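Local coordinates for protein putative glutathione S-transferase (Sinorhizobium meliloti, PDB 4MDC) that probably catalyses the conjugation of glutathione to electrophilic substrates, as a homodimeric glutathione transferase, at residues 24-29 and 37-42; 45-50 and 91-96; 72-75 and 81-84; 85-90 and 124-129. One frame throughout, in Å; residues are numbered along the deposited sequence.

Contact 1 of 4, residues 24-29 and 37-42; sequences PTLYHH and FVRLIL
Leu-26 and Arg-39 bury the most surface where strand 25-28 lies against residues 37-42 of helix 33-44, two elements of the beta-alpha-beta unit that opens the thioredoxin-like domain of glutathione transferases. The strand and helix segments run roughly antiparallel (155°), their axes 10.4 Å apart. Among the apolar contacts, the two methyls of Leu-26 divide the helix between them: CD1 meets CG1 of Val-38 at 3.8 Å, while CD2 presses on the CG methylene of Arg-39 at 3.6 Å and just reaches Leu-42. Holding CG anti to the backbone nitrogen (chi1 -174°) carries both leucine methyls over to Val-38 and Arg-39, and a branched apolar residue suits a strand face roofed by a helix.

The polar contacts run through water. One water lies in the plane of both the His-28 ring and the Arg-39 guanidinium, 2.8 Å from His-28 ND1 and 2.9 Å from Arg-39 NH1, and it donates to the carbonyl O of His-29. Arg-39 NH1 also forms a salt bridge with Glu-236. Arginine thus serves two chemistries: its CG methylene joins the hydrophobic layer, while its buried charge is met by a carboxylate and a shared water.

Contact 2 of 4, residues 45-50 and 91-96; sequences YGYQTE and EYLDET
Tyr-47 and Leu-93 both hold CG anti to the carbonyl carbon (chi1 -75° and -65°), and the phenol and the isobutyl group slide past each other in opposite directions. The loop 45-50 leaves helix 33-44 through a Schellman motif, in which Gly-46 takes the positive phi that a residue without a side chain adopts easily, and then leads into strand 50-53 of the thioredoxin-like domain. The other partner, 91-96, is the last part of helix 86-96, which also lines the dimer interface.

At the centre of the contact, the CD2 methyl of Leu-93 lies obliquely to the Tyr-47 ring, 3.9 Å from CZ and 3.8 Å from OH. Leucine suits this place, since its neighbours include Ile-41 and Leu-42 of helix 33-44. Tyrosine offers a long apolar ring ending in a hydroxyl that can reach polar groups near the helix end, and Tyr-47 OH is hydrogen-bonded to Ser-97.

Water bridges flank this packing. One joins Tyr-45 OH to Asp-94, donating to OD1; the same hydroxyl is bonded to Leu-106 N, and the Asp-94 carboxylate forms a salt bridge with Arg-105. A second water, 2.9 Å from Tyr-47 OH, donates to Thr-96 OG1, whose own proton goes to Tyr-92 O at 2.9 Å, 41° out of the carbonyl plane.

Contact 3 of 4, residues 72-75 and 81-84; sequences LPVY and RALC
Tyr-75 and Leu-83 exchange two backbone hydrogen bonds, N to O in each direction, and so form the hydrogen-bonded pair of an antiparallel beta hairpin. The bond from Tyr-75 N to Leu-83 O is 2.8 Å long and nearly straight (171°), with the donor in the carbonyl plane; the return bond from Leu-83 N to Tyr-75 O is 3.0 Å. Leu-83 O also receives a CA-H...O contact from Val-74, which faces Cys-84 as the adjoining non-hydrogen-bonded pair. Just before Val-74, Pro-73 follows a cis peptide bond, a hallmark of the glutathione transferase and thioredoxin folds at the start of this strand.

The packing divides between the two faces of the hairpin. On the Val-74 face, its CG1 meets the Ala-82 CB and its CG2 the Cys-84 SG; these small groups suit close packing against helix 61-66, whose Leu-66 touches Val-74 and Ala-82. At the turn side, Arg-81 makes a cation-pi contact with Phe-112 of the second subunit. On the other face, large apolar groups suit Tyr-75 and Leu-83, which both pack on Ile-89 of helix 86-96. Tyr-75 CG, anti to the backbone nitrogen (chi1 -178°), lays the ring beside Leu-83, whose CD1 methyl sits at the ring edge, 4.0 Å from Tyr-75 CD2.

Contact 4 of 4, residues 85-90 and 124-129; sequences GATIIS and FLQKME
Ala-86 and Leu-125 make the close part of a small contact between the first turn of helix 86-96 and the middle of the long helix 111-145, where a wider pi-type turn spans 124-129. The CB of Ala-86 meets the CD1 methyl of Leu-125 at 3.9 Å. A side chain of one carbon leaves room for the leucine, which extends from its helix with CG anti to the carbonyl carbon (chi1 -62°). Just before Ala-86, Gly-85 occupies the N-cap at backbone angles where a CB would press on the carbonyl O of Cys-84.

The neighbouring pair is looser. Thr-87 OG1 and Gln-126 NE2 stay 4.3 Å apart and are bridged by a water, 2.7 Å from the threonine hydroxyl and more weakly held as acceptor of the amide N-H at 2.8 Å. Short hydroxyl and long amide suit such a bridge. The same side reaches the dimer interface, where Thr-87 packs on Glu-122, and Gln-126 on Gln-126, of the second subunit.

Phe-37 of helix 33-44 touches both Ala-86 and Leu-125, and Ala-195 of helix 191-205 also packs on the leucine, so the contact joins the thioredoxin-like domain to the all-helical C-terminal domain.

From the N terminus, contact 1 closes the short connection from strand 25-28 into helix 33-44. Contact 2 then opens in the loop following that helix and closes only at the end of helix 86-96; nested within its loop is the hairpin of contact 3. Contact 4 crosses contact 2, because their segments alternate in the order 45-50, 85-90, 91-96, 124-129. Backbone bonds from Pro-24 and Leu-26 to Glu-50, and from Tyr-27 to Val-74, join contacts 1, 2 and 3 through the sheet, and Pro-73 O to Gly-85 N carries contact 3 into contact 4. Contacts 1 to 3 lie within the N-terminal domain; contact 4 ties it to the C-terminal helices.

Contact 1 of 4, residues 24-29 and 37-42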
loop_
_atom_site.group_PDB
_atom_site.type_symbol
_atom_site.label_atom_id
_atom_site.label_comp_id
_atom_site.label_asym_id
_atom_site.label_seq_id
_atom_site.Cartn_x
_atom_site.Cartn_y
_atom_site.Cartn_z
ATOM N N PRO B 24 18.485 -12.702 -10.181
ATOM C CA PRO B 24 17.090 -12.406 -10.306
ATOM C C PRO B 24 16.743 -11.446 -11.411
ATOM O O PRO B 24 17.644 -10.836 -12.030
ATOM C CB PRO B 24 16.735 -11.811 -8.930
ATOM C CG PRO B 24 17.954 -11.073 -8.557
ATOM C CD PRO B 24 19.101 -11.926 -9.091
ATOM N N THR B 25 15.464 -11.418 -11.739
ATOM C CA THR B 25 14.925 -10.480 -12.707
ATOM C C THR B 25 14.033 -9.516 -11.987
ATOM O O THR B 25 13.216 -9.934 -11.124
ATOM C CB THR B 25 14.128 -11.240 -13.799
ATOM O OG1 THR B 25 15.031 -12.148 -14.459
ATOM C CG2 THR B 25 13.539 -10.314 -14.861
ATOM N N LEU B 26 14.131 -8.247 -12.343
ATOM C CA LEU B 26 13.202 -7.241 -11.901
ATOM C C LEU B 26 12.427 -6.637 -13.087
ATOM O O LEU B 26 13.021 -6.031 -13.933
ATOM C CB LEU B 26 13.916 -6.150 -11.125
ATOM C CG LEU B 26 12.989 -5.113 -10.499
ATOM C CD1 LEU B 26 12.392 -5.719 -9.223
ATOM C CD2 LEU B 26 13.735 -3.830 -10.122
ATOM N N TYR B 27 11.122 -6.855 -13.128
ATOM C CA TYR B 27 10.220 -6.228 -14.075
ATOM C C TYR B 27 9.919 -4.852 -13.536
ATOM O O TYR B 27 9.498 -4.718 -12.408
ATOM C CB TYR B 27 8.920 -7.073 -14.233
ATOM C CG TYR B 27 9.240 -8.434 -14.825
ATOM C CD1 TYR B 27 9.605 -9.486 -14.051
ATOM C CD2 TYR B 27 9.290 -8.602 -16.210
ATOM C CE1 TYR B 27 9.950 -10.706 -14.595
ATOM C CE2 TYR B 27 9.594 -9.829 -16.755
ATOM C CZ TYR B 27 9.959 -10.855 -15.956
ATOM O OH TYR B 27 10.282 -12.071 -16.485
ATOM N N HIS B 28 10.156 -3.827 -14.328
ATOM C CA HIS B 28 10.139 -2.471 -13.807
ATOM C C HIS B 28 9.821 -1.483 -14.933
ATOM O O HIS B 28 9.767 -1.849 -16.100
ATOM C CB HIS B 28 11.517 -2.144 -13.241
ATOM C CG HIS B 28 12.508 -1.788 -14.296
ATOM N ND1 HIS B 28 12.959 -0.503 -14.479
ATOM C CD2 HIS B 28 13.026 -2.515 -15.322
ATOM C CE1 HIS B 28 13.765 -0.462 -15.518
ATOM N NE2 HIS B 28 13.819 -1.669 -16.055
ATOM N N HIS B 29 9.642 -0.232 -14.552
ATOM C CA HIS B 29 9.624 0.882 -15.471
ATOM C C HIS B 29 10.450 2.027 -14.882
ATOM O O HIS B 29 10.377 2.340 -13.706
ATOM C CB HIS B 29 8.191 1.372 -15.781
ATOM C CG HIS B 29 8.142 2.284 -16.987
ATOM N ND1 HIS B 29 8.452 3.629 -16.919
ATOM C CD2 HIS B 29 7.893 2.032 -18.291
ATOM C CE1 HIS B 29 8.381 4.171 -18.135
ATOM N NE2 HIS B 29 8.036 3.223 -18.983
ATOM N N PHE B 37 12.883 2.420 -6.215
ATOM C CA PHE B 37 13.130 2.141 -4.813
ATOM C C PHE B 37 13.751 0.741 -4.645
ATOM O O PHE B 37 14.747 0.595 -3.919
ATOM C CB PHE B 37 11.803 2.233 -4.081
ATOM C CG PHE B 37 11.780 1.655 -2.692
ATOM C CD1 PHE B 37 12.473 2.256 -1.627
ATOM C CD2 PHE B 37 11.048 0.540 -2.437
ATOM C CE1 PHE B 37 12.384 1.742 -0.336
ATOM C CE2 PHE B 37 10.948 0.033 -1.136
ATOM C CZ PHE B 37 11.626 0.630 -0.078
ATOM N N VAL B 38 13.155 -0.243 -5.282
ATOM C CA VAL B 38 13.701 -1.594 -5.262
ATOM C C VAL B 38 15.079 -1.697 -5.879
ATOM O O VAL B 38 15.970 -2.309 -5.338
ATOM C CB VAL B 38 12.719 -2.583 -5.897
ATOM C CG1 VAL B 38 13.343 -3.960 -6.015
ATOM C CG2 VAL B 38 11.494 -2.681 -4.988
ATOM N N ARG B 39 15.279 -1.030 -7.007
ATOM C CA ARG B 39 16.593 -0.997 -7.584
ATOM C C ARG B 39 17.654 -0.460 -6.627
ATOM O O ARG B 39 18.796 -0.952 -6.603
ATOM C CB ARG B 39 16.599 -0.200 -8.892
ATOM C CG ARG B 39 15.938 -0.944 -10.035
ATOM C CD ARG B 39 15.621 -0.001 -11.183
ATOM N NE ARG B 39 16.818 0.461 -11.863
ATOM C CZ ARG B 39 16.807 1.381 -12.825
ATOM N NH1 ARG B 39 15.671 2.012 -13.151
ATOM N NH2 ARG B 39 17.959 1.722 -13.421
ATOM N N LEU B 40 17.317 0.608 -5.909
ATOM C CA LEU B 40 18.227 1.199 -4.977
ATOM C C LEU B 40 18.588 0.251 -3.864
ATOM O O LEU B 40 19.783 0.176 -3.476
ATOM C CB LEU B 40 17.680 2.512 -4.407
ATOM C CG LEU B 40 17.590 3.710 -5.352
ATOM C CD1 LEU B 40 16.797 4.844 -4.702
ATOM C CD2 LEU B 40 18.974 4.189 -5.747
ATOM N N ILE B 41 17.603 -0.464 -3.346
ATOM C CA ILE B 41 17.903 -1.476 -2.344
ATOM C C ILE B 41 18.861 -2.559 -2.856
ATOM O O ILE B 41 19.877 -2.875 -2.206
ATOM C CB ILE B 41 16.639 -2.168 -1.790
ATOM C CG1 ILE B 41 15.689 -1.129 -1.187
ATOM C CG2 ILE B 41 17.072 -3.207 -0.795
ATOM C CD1 ILE B 41 14.307 -1.704 -0.986
ATOM N N LEU B 42 18.557 -3.065 -4.043
ATOM C CA LEU B 42 19.380 -4.097 -4.679
ATOM C C LEU B 42 20.818 -3.595 -4.886
ATOM O O LEU B 42 21.748 -4.324 -4.534
ATOM C CB LEU B 42 18.738 -4.584 -5.959
ATOM C CG LEU B 42 17.421 -5.350 -5.860
ATOM C CD1 LEU B 42 16.698 -5.433 -7.200
ATOM C CD2 LEU B 42 17.691 -6.751 -5.325
HETATM O O HOH W 1 12.852 1.530 -12.550
#

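Contact 2 of 4, residues 45-50 and 91-96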
loop_
_atom_site.group_PDB
_atom_site.type_symbol
_atom_site.label_atom_id
_atom_site.label_comp_id
_atom_site.label_asym_id
_atom_site.label_seq_id
_atom_site.Cartn_x
_atom_site.Cartn_y
_atom_site.Cartn_z
ATOM N N TYR B 45 22.783 -3.173 -1.534
ATOM C CA TYR B 45 23.130 -4.501 -0.984
ATOM C C TYR B 45 23.999 -5.346 -1.950
ATOM O O TYR B 45 24.280 -6.489 -1.678
ATOM C CB TYR B 45 21.851 -5.266 -0.573
ATOM C CG TYR B 45 21.156 -4.778 0.665
ATOM C CD1 TYR B 45 21.760 -3.895 1.537
ATOM C CD2 TYR B 45 19.873 -5.248 0.994
ATOM C CE1 TYR B 45 21.105 -3.458 2.673
ATOM C CE2 TYR B 45 19.226 -4.834 2.130
ATOM C CZ TYR B 45 19.831 -3.932 2.964
ATOM O OH TYR B 45 19.259 -3.547 4.160
ATOM N N GLY B 46 24.398 -4.781 -3.077
ATOM C CA GLY B 46 25.380 -5.454 -3.947
ATOM C C GLY B 46 24.817 -6.583 -4.793
ATOM O O GLY B 46 25.573 -7.403 -5.326
ATOM N N TYR B 47 23.509 -6.613 -4.985
ATOM C CA TYR B 47 22.901 -7.574 -5.890
ATOM C C TYR B 47 23.181 -7.164 -7.331
ATOM O O TYR B 47 23.256 -5.957 -7.640
ATOM C CB TYR B 47 21.374 -7.630 -5.753
ATOM C CG TYR B 47 20.858 -8.348 -4.543
ATOM C CD1 TYR B 47 20.944 -7.760 -3.328
ATOM C CD2 TYR B 47 20.257 -9.580 -4.663
ATOM C CE1 TYR B 47 20.440 -8.402 -2.182
ATOM C CE2 TYR B 47 19.750 -10.233 -3.514
ATOM C CZ TYR B 47 19.840 -9.626 -2.314
ATOM O OH TYR B 47 19.334 -10.338 -1.184
ATOM N N GLN B 48 23.230 -8.162 -8.201
ATOM C CA GLN B 48 23.213 -7.945 -9.664
ATOM C C GLN B 48 21.886 -8.454 -10.123
ATOM O O GLN B 48 21.501 -9.555 -9.732
ATOM C CB GLN B 48 24.315 -8.726 -10.355
ATOM C CG GLN B 48 25.673 -8.187 -9.966
ATOM C CD GLN B 48 26.748 -8.567 -10.954
ATOM O OE1 GLN B 48 26.782 -9.701 -11.452
ATOM N NE2 GLN B 48 27.589 -7.598 -11.302
ATOM N N THR B 49 21.213 -7.677 -10.956
ATOM C CA THR B 49 19.844 -7.997 -11.348
ATOM C C THR B 49 19.657 -7.807 -12.838
ATOM O O THR B 49 20.176 -6.864 -13.408
ATOM C CB THR B 49 18.870 -7.042 -10.596
ATOM O OG1 THR B 49 19.197 -7.047 -9.202
ATOM C CG2 THR B 49 17.458 -7.475 -10.756
ATOM N N GLU B 50 18.879 -8.674 -13.459
ATOM C CA GLU B 50 18.460 -8.459 -14.859
ATOM C C GLU B 50 17.224 -7.562 -14.863
ATOM O O GLU B 50 16.242 -7.884 -14.229
ATOM C CB GLU B 50 18.167 -9.802 -15.478
ATOM C CG GLU B 50 17.943 -9.787 -16.974
ATOM C CD GLU B 50 18.239 -11.143 -17.650
ATOM O OE1 GLU B 50 19.037 -12.016 -17.126
ATOM O OE2 GLU B 50 17.667 -11.308 -18.758
ATOM N N GLU B 91 10.619 -6.063 2.122
ATOM C CA GLU B 91 10.576 -6.883 3.357
ATOM C C GLU B 91 11.342 -8.184 3.110
ATOM O O GLU B 91 12.126 -8.614 3.938
ATOM C CB GLU B 91 9.119 -7.173 3.803
ATOM C CG GLU B 91 8.334 -5.900 4.191
ATOM C CD GLU B 91 8.877 -5.159 5.409
ATOM O OE1 GLU B 91 9.565 -5.803 6.269
ATOM O OE2 GLU B 91 8.555 -3.949 5.554
ATOM N N TYR B 92 11.079 -8.780 1.960
ATOM C CA TYR B 92 11.759 -10.015 1.534
ATOM C C TYR B 92 13.281 -9.838 1.491
ATOM O O TYR B 92 14.016 -10.684 2.028
ATOM C CB TYR B 92 11.251 -10.493 0.166
ATOM C CG TYR B 92 11.970 -11.699 -0.396
ATOM C CD1 TYR B 92 11.666 -12.986 0.025
ATOM C CD2 TYR B 92 13.011 -11.535 -1.326
ATOM C CE1 TYR B 92 12.326 -14.087 -0.470
ATOM C CE2 TYR B 92 13.689 -12.634 -1.817
ATOM C CZ TYR B 92 13.358 -13.916 -1.393
ATOM O OH TYR B 92 13.975 -15.039 -1.870
ATOM N N LEU B 93 13.724 -8.730 0.887
ATOM C CA LEU B 93 15.142 -8.411 0.860
ATOM C C LEU B 93 15.749 -8.172 2.237
ATOM O O LEU B 93 16.896 -8.578 2.470
ATOM C CB LEU B 93 15.459 -7.238 -0.074
ATOM C CG LEU B 93 15.176 -7.533 -1.541
ATOM C CD1 LEU B 93 15.334 -6.291 -2.384
ATOM C CD2 LEU B 93 16.028 -8.653 -2.091
ATOM N N ASP B 94 15.015 -7.569 3.176
ATOM C CA ASP B 94 15.506 -7.466 4.531
ATOM C C ASP B 94 15.687 -8.855 5.157
ATOM O O ASP B 94 16.693 -9.123 5.840
ATOM C CB ASP B 94 14.616 -6.627 5.461
ATOM C CG ASP B 94 15.287 -6.349 6.800
ATOM O OD1 ASP B 94 16.322 -5.655 6.849
ATOM O OD2 ASP B 94 14.798 -6.873 7.853
ATOM N N GLU B 95 14.720 -9.721 4.910
ATOM C CA GLU B 95 14.689 -11.069 5.524
ATOM C C GLU B 95 15.747 -12.045 5.006
ATOM O O GLU B 95 16.200 -12.912 5.725
ATOM C CB GLU B 95 13.299 -11.695 5.347
ATOM C CG GLU B 95 12.241 -10.940 6.112
ATOM C CD GLU B 95 10.807 -11.326 5.751
ATOM O OE1 GLU B 95 10.600 -12.402 5.152
ATOM O OE2 GLU B 95 9.907 -10.517 6.005
ATOM N N THR B 96 16.147 -11.878 3.742
ATOM C CA THR B 96 16.987 -12.851 3.051
ATOM C C THR B 96 18.346 -12.344 2.644
ATOM O O THR B 96 19.144 -13.134 2.141
ATOM C CB THR B 96 16.327 -13.337 1.749
ATOM O OG1 THR B 96 16.095 -12.244 0.858
ATOM C CG2 THR B 96 14.988 -14.055 2.065
HETATM O O HOH W 2 16.880 -4.295 4.843
HETATM O O HOH W 3 17.379 -12.451 -1.434
#

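Contact 3 of 4, residues 72-75 and 81-84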
loop_
_atom_site.group_PDB
_atom_site.type_symbol
_atom_site.label_atom_id
_atom_site.label_comp_id
_atom_site.label_asym_id
_atom_site.label_seq_id
_atom_site.Cartn_x
_atom_site.Cartn_y
_atom_site.Cartn_z
ATOM N N LEU B 72 3.907 -2.665 -10.550
ATOM C CA LEU B 72 5.361 -2.747 -10.639
ATOM C C LEU B 72 6.044 -2.314 -9.323
ATOM O O LEU B 72 5.523 -1.501 -8.590
ATOM C CB LEU B 72 5.870 -1.864 -11.796
ATOM C CG LEU B 72 5.452 -2.303 -13.188
ATOM C CD1 LEU B 72 5.822 -1.194 -14.163
ATOM C CD2 LEU B 72 6.116 -3.602 -13.583
ATOM N N PRO B 73 7.240 -2.800 -9.054
ATOM C CA PRO B 73 7.940 -3.755 -9.837
ATOM C C PRO B 73 7.544 -5.182 -9.448
ATOM O O PRO B 73 6.782 -5.367 -8.512
ATOM C CB PRO B 73 9.368 -3.511 -9.447
ATOM C CG PRO B 73 9.323 -3.109 -8.044
ATOM C CD PRO B 73 8.051 -2.369 -7.893
ATOM N N VAL B 74 8.066 -6.150 -10.186
ATOM C CA VAL B 74 7.897 -7.551 -9.821
ATOM C C VAL B 74 9.292 -8.167 -9.789
ATOM O O VAL B 74 10.028 -8.064 -10.773
ATOM C CB VAL B 74 7.031 -8.310 -10.828
ATOM C CG1 VAL B 74 6.933 -9.775 -10.464
ATOM C CG2 VAL B 74 5.650 -7.673 -10.897
ATOM N N TYR B 75 9.613 -8.862 -8.689
ATOM C CA TYR B 75 10.943 -9.444 -8.515
ATOM C C TYR B 75 10.809 -10.949 -8.583
ATOM O O TYR B 75 9.990 -11.522 -7.896
ATOM C CB TYR B 75 11.503 -9.043 -7.168
ATOM C CG TYR B 75 12.872 -9.482 -6.797
ATOM C CD1 TYR B 75 14.010 -8.887 -7.319
ATOM C CD2 TYR B 75 13.062 -10.499 -5.892
ATOM C CE1 TYR B 75 15.281 -9.301 -6.942
ATOM C CE2 TYR B 75 14.327 -10.897 -5.521
ATOM C CZ TYR B 75 15.415 -10.289 -6.019
ATOM O OH TYR B 75 16.679 -10.722 -5.635
ATOM N N ARG B 81 9.297 -17.606 -7.677
ATOM C CA ARG B 81 8.118 -17.074 -7.007
ATOM C C ARG B 81 8.078 -15.582 -7.187
ATOM O O ARG B 81 8.982 -14.901 -6.731
ATOM C CB ARG B 81 8.086 -17.480 -5.527
ATOM C CG ARG B 81 7.890 -18.985 -5.422
ATOM C CD ARG B 81 7.801 -19.540 -4.038
ATOM N NE ARG B 81 8.987 -20.288 -3.606
ATOM C CZ ARG B 81 9.015 -21.147 -2.581
ATOM N NH1 ARG B 81 7.923 -21.364 -1.846
ATOM N NH2 ARG B 81 10.149 -21.783 -2.289
ATOM N N ALA B 82 7.055 -15.079 -7.867
ATOM C CA ALA B 82 6.944 -13.647 -8.126
ATOM C C ALA B 82 6.536 -12.856 -6.897
ATOM O O ALA B 82 5.546 -13.148 -6.263
ATOM C CB ALA B 82 5.977 -13.379 -9.255
ATOM N N LEU B 83 7.349 -11.873 -6.576
ATOM C CA LEU B 83 7.142 -10.983 -5.449
ATOM C C LEU B 83 6.752 -9.639 -6.048
ATOM O O LEU B 83 7.514 -9.027 -6.809
ATOM C CB LEU B 83 8.408 -10.876 -4.619
ATOM C CG LEU B 83 8.970 -12.171 -4.040
ATOM C CD1 LEU B 83 10.264 -11.896 -3.319
ATOM C CD2 LEU B 83 7.970 -12.812 -3.110
ATOM N N CYS B 84 5.568 -9.182 -5.722
ATOM C CA CYS B 84 5.012 -7.995 -6.372
ATOM C C CYS B 84 4.881 -6.791 -5.463
ATOM O O CYS B 84 4.299 -6.893 -4.376
ATOM C CB CYS B 84 3.646 -8.325 -6.911
ATOM S SG CYS B 84 3.771 -9.603 -8.207
#

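Contact 4 of 4, residues 85-90 and 124-129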
loop_
_atom_site.group_PDB
_atom_site.type_symbol
_atom_site.label_atom_id
_atom_site.label_comp_id
_atom_site.label_asym_id
_atom_site.label_seq_id
_atom_site.Cartn_x
_atom_site.Cartn_y
_atom_site.Cartn_z
ATOM N N GLY B 85 5.401 -5.661 -5.934
ATOM C CA GLY B 85 5.282 -4.401 -5.264
ATOM C C GLY B 85 6.453 -4.092 -4.318
ATOM O O GLY B 85 7.128 -4.976 -3.789
ATOM N N ALA B 86 6.592 -2.826 -4.013
ATOM C CA ALA B 86 7.726 -2.365 -3.254
ATOM C C ALA B 86 7.752 -2.875 -1.805
ATOM O O ALA B 86 8.813 -3.177 -1.287
ATOM C CB ALA B 86 7.761 -0.875 -3.281
ATOM N N THR B 87 6.602 -2.956 -1.205
ATOM C CA THR B 87 6.542 -3.367 0.229
ATOM C C THR B 87 7.000 -4.843 0.344
ATOM O O THR B 87 7.923 -5.140 1.107
ATOM C CB THR B 87 5.148 -3.129 0.806
ATOM O OG1 THR B 87 4.894 -1.749 0.906
ATOM C CG2 THR B 87 5.053 -3.707 2.236
ATOM N N ILE B 88 6.354 -5.737 -0.396
ATOM C CA ILE B 88 6.647 -7.156 -0.317
ATOM C C ILE B 88 8.110 -7.441 -0.670
ATOM O O ILE B 88 8.822 -8.165 0.062
ATOM C CB ILE B 88 5.640 -7.976 -1.160
ATOM C CG1 ILE B 88 4.289 -7.969 -0.440
ATOM C CG2 ILE B 88 6.065 -9.426 -1.322
ATOM C CD1 ILE B 88 3.153 -8.592 -1.197
ATOM N N ILE B 89 8.598 -6.777 -1.719
ATOM C CA ILE B 89 9.940 -7.021 -2.097
ATOM C C ILE B 89 10.952 -6.519 -1.076
ATOM O O ILE B 89 11.942 -7.209 -0.726
ATOM C CB ILE B 89 10.217 -6.430 -3.510
ATOM C CG1 ILE B 89 9.360 -7.084 -4.575
ATOM C CG2 ILE B 89 11.690 -6.594 -3.831
ATOM C CD1 ILE B 89 9.320 -6.260 -5.859
ATOM N N SER B 90 10.750 -5.283 -0.592
ATOM C CA SER B 90 11.682 -4.709 0.373
ATOM C C SER B 90 11.746 -5.517 1.704
ATOM O O SER B 90 12.819 -5.639 2.304
ATOM C CB SER B 90 11.363 -3.206 0.600
ATOM O OG SER B 90 10.116 -3.021 1.246
ATOM N N PHE B 124 5.778 8.156 0.643
ATOM C CA PHE B 124 6.339 8.503 -0.693
ATOM C C PHE B 124 5.868 7.566 -1.796
ATOM O O PHE B 124 5.627 8.030 -2.942
ATOM C CB PHE B 124 7.839 8.691 -0.596
ATOM C CG PHE B 124 8.218 9.901 0.158
ATOM C CD1 PHE B 124 8.138 11.172 -0.436
ATOM C CD2 PHE B 124 8.515 9.814 1.505
ATOM C CE1 PHE B 124 8.364 12.306 0.327
ATOM C CE2 PHE B 124 8.809 10.930 2.232
ATOM C CZ PHE B 124 8.746 12.175 1.666
ATOM N N LEU B 125 5.694 6.284 -1.517
ATOM C CA LEU B 125 5.328 5.339 -2.574
ATOM C C LEU B 125 3.843 5.028 -2.728
ATOM O O LEU B 125 3.423 4.488 -3.784
ATOM C CB LEU B 125 6.085 4.021 -2.389
ATOM C CG LEU B 125 7.610 4.197 -2.477
ATOM C CD1 LEU B 125 8.257 2.866 -2.289
ATOM C CD2 LEU B 125 8.133 4.875 -3.756
ATOM N N GLN B 126 3.040 5.467 -1.764
ATOM C CA GLN B 126 1.617 5.363 -1.885
ATOM C C GLN B 126 0.925 6.721 -1.882
ATOM O O GLN B 126 0.129 6.978 -2.779
ATOM C CB GLN B 126 1.033 4.481 -0.742
ATOM C CG GLN B 126 1.623 3.102 -0.777
ATOM C CD GLN B 126 1.083 2.202 0.363
ATOM O OE1 GLN B 126 0.160 2.550 1.114
ATOM N NE2 GLN B 126 1.675 1.036 0.463
ATOM N N LYS B 127 1.097 7.522 -0.818
ATOM C CA LYS B 127 0.392 8.807 -0.763
ATOM C C LYS B 127 0.845 9.766 -1.879
ATOM O O LYS B 127 0.029 10.234 -2.669
ATOM C CB LYS B 127 0.505 9.463 0.589
ATOM C CG LYS B 127 -0.369 10.716 0.683
ATOM C CD LYS B 127 -0.413 11.313 2.065
ATOM C CE LYS B 127 -0.998 12.683 2.129
ATOM N NZ LYS B 127 -2.280 12.851 1.421
HETATM N N MSE B 128 2.132 10.103 -1.924
HETATM C CA MSE B 128 2.655 10.995 -2.964
HETATM C C MSE B 128 2.411 10.389 -4.336
HETATM O O MSE B 128 2.185 11.106 -5.334
HETATM C CB MSE B 128 4.139 11.310 -2.801
HETATM C CG MSE B 128 4.550 12.516 -3.681
HETATM SE SE MSE B 128 6.472 12.876 -3.432
HETATM C CE MSE B 128 6.521 14.424 -4.650
ATOM N N GLU B 129 2.459 9.074 -4.414
ATOM C CA GLU B 129 2.251 8.408 -5.720
ATOM C C GLU B 129 0.821 8.653 -6.266
ATOM O O GLU B 129 0.619 9.001 -7.417
ATOM C CB GLU B 129 2.540 6.932 -5.517
ATOM C CG GLU B 129 2.347 6.066 -6.721
ATOM C CD GLU B 129 3.520 6.155 -7.720
ATOM O OE1 GLU B 129 4.527 6.873 -7.447
ATOM O OE2 GLU B 129 3.443 5.460 -8.776
HETATM O O HOH W 4 2.655 -0.911 2.261
#